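PDB 1ZVP: hypothetical protein VC0802 from Vibrio cholerae, which is of unknown function, a two-ACT-domain protein that may serve in transport and might bind a small regulatory ligand, as many ACT domains do. Local coordinates for residues D[78-81]-D[82-86]. Sequence-based numbering, arbitrary orientation.
Sequences VHSS and LEAVG
Ser80 and Ala84 meet across a turn in the beta-alpha connection of an ACT domain, the loop leading from strand 71-76 to helix 87-96. Van der Waals contact brings Ser80 OG against Ala84 CB at 3.1 Å, tight for a hydroxyl and a methyl, and the methyl group of Ala84 points back at the incoming chain. With OG anti to the backbone N of Ser80 (chi1 -174°), the hydroxyl sits beside the carbonyl carbon, turned along the chain to where Ser81 O and the Ala84 methyl lie.

Hydrogen bonding inside the turn is slight. Ser80 OG gives a weak bond to Ser81 O at 3.3 Å, whereas the backbone pair Ser81 O and Glu83 N, also 3.3 Å apart, has too poor an angle to count. Ser81 O and Ala84 N are 3.8 Å apart, so a tight i to i+3 bond does not close the bend either.

Beyond the loop, Ser80 and Val78 pack on Leu87 of the following helix, while at the subunit interface Leu82 O accepts a hydrogen bond from Asn103 ND2 of the second subunit and the Leu82 side chain packs on its Phe71. Ser81 OG, set between its own backbone N and carbonyl carbon (chi1 58°), lies 3.5 Å from Leu82 N and 3.7 Å from Glu83 N, hydrogen-bonded to neither.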
loop_
_atom_site.group_PDB
_atom_site.type_symbol
_atom_site.label_atom_id
_atom_site.label_comp_id
_atom_site.label_asym_id
_atom_site.label_seq_id
_atom_site.Cartn_x
_atom_site.Cartn_y
_atom_site.Cartn_z
ATOM N N VAL D 78 -15.103 2.226 3.354
ATOM C CA VAL D 78 -15.816 1.282 2.493
ATOM C C VAL D 78 -15.498 -0.180 2.879
ATOM O O VAL D 78 -14.358 -0.541 3.229
ATOM C CB VAL D 78 -15.564 1.572 0.981
ATOM C CG1 VAL D 78 -14.230 0.976 0.498
ATOM C CG2 VAL D 78 -16.728 1.080 0.123
ATOM N N HIS D 79 -16.541 -0.999 2.836
ATOM C CA HIS D 79 -16.521 -2.397 3.278
ATOM C C HIS D 79 -15.825 -3.300 2.259
ATOM O O HIS D 79 -16.271 -3.409 1.105
ATOM C CB HIS D 79 -17.968 -2.846 3.520
ATOM C CG HIS D 79 -18.976 -1.804 3.128
ATOM N ND1 HIS D 79 -19.273 -1.510 1.810
ATOM C CD2 HIS D 79 -19.715 -0.947 3.879
ATOM C CE1 HIS D 79 -20.167 -0.534 1.769
ATOM N NE2 HIS D 79 -20.453 -0.176 3.010
ATOM N N SER D 80 -14.727 -3.930 2.692
ATOM C CA SER D 80 -13.920 -4.802 1.825
ATOM C C SER D 80 -12.933 -5.694 2.597
ATOM O O SER D 80 -12.640 -5.448 3.776
ATOM C CB SER D 80 -13.160 -3.970 0.780
ATOM O OG SER D 80 -12.485 -4.793 -0.162
ATOM N N SER D 81 -12.425 -6.722 1.908
ATOM C CA SER D 81 -11.430 -7.646 2.461
ATOM C C SER D 81 -10.099 -7.570 1.687
ATOM O O SER D 81 -9.940 -6.727 0.786
ATOM C CB SER D 81 -11.984 -9.087 2.489
ATOM O OG SER D 81 -12.366 -9.539 1.195
ATOM N N LEU D 82 -9.154 -8.446 2.059
ATOM C CA LEU D 82 -7.831 -8.554 1.411
ATOM C C LEU D 82 -7.856 -9.345 0.076
ATOM O O LEU D 82 -6.806 -9.613 -0.529
ATOM C CB LEU D 82 -6.778 -9.141 2.385
ATOM C CG LEU D 82 -6.063 -8.345 3.495
ATOM C CD1 LEU D 82 -5.661 -6.925 3.087
ATOM C CD2 LEU D 82 -6.896 -8.311 4.743
ATOM N N GLU D 83 -9.055 -9.726 -0.369
ATOM C CA GLU D 83 -9.246 -10.308 -1.706
ATOM C C GLU D 83 -10.544 -9.830 -2.384
ATOM O O GLU D 83 -11.363 -10.637 -2.832
ATOM C CB GLU D 83 -9.131 -11.845 -1.704
ATOM C CG GLU D 83 -9.888 -12.565 -0.590
ATOM C CD GLU D 83 -8.990 -12.925 0.581
ATOM O OE1 GLU D 83 -9.344 -12.565 1.730
ATOM O OE2 GLU D 83 -7.931 -13.563 0.349
ATOM N N ALA D 84 -10.716 -8.512 -2.448
ATOM C CA ALA D 84 -11.781 -7.915 -3.242
ATOM C C ALA D 84 -11.162 -7.302 -4.500
ATOM O O ALA D 84 -10.398 -6.326 -4.429
ATOM C CB ALA D 84 -12.529 -6.869 -2.432
ATOM N N VAL D 85 -11.472 -7.890 -5.649
ATOM C CA VAL D 85 -10.860 -7.452 -6.902
ATOM C C VAL D 85 -11.562 -6.208 -7.462
ATOM O O VAL D 85 -12.791 -6.186 -7.623
ATOM C CB VAL D 85 -10.733 -8.609 -7.953
ATOM C CG1 VAL D 85 -11.933 -9.539 -7.914
ATOM C CG2 VAL D 85 -10.533 -8.055 -9.349
ATOM N N GLY D 86 -10.764 -5.176 -7.741
ATOM C CA GLY D 86 -11.268 -3.917 -8.277
ATOM C C GLY D 86 -11.118 -2.720 -7.353
ATOM O O GLY D 86 -11.155 -1.587 -7.818
#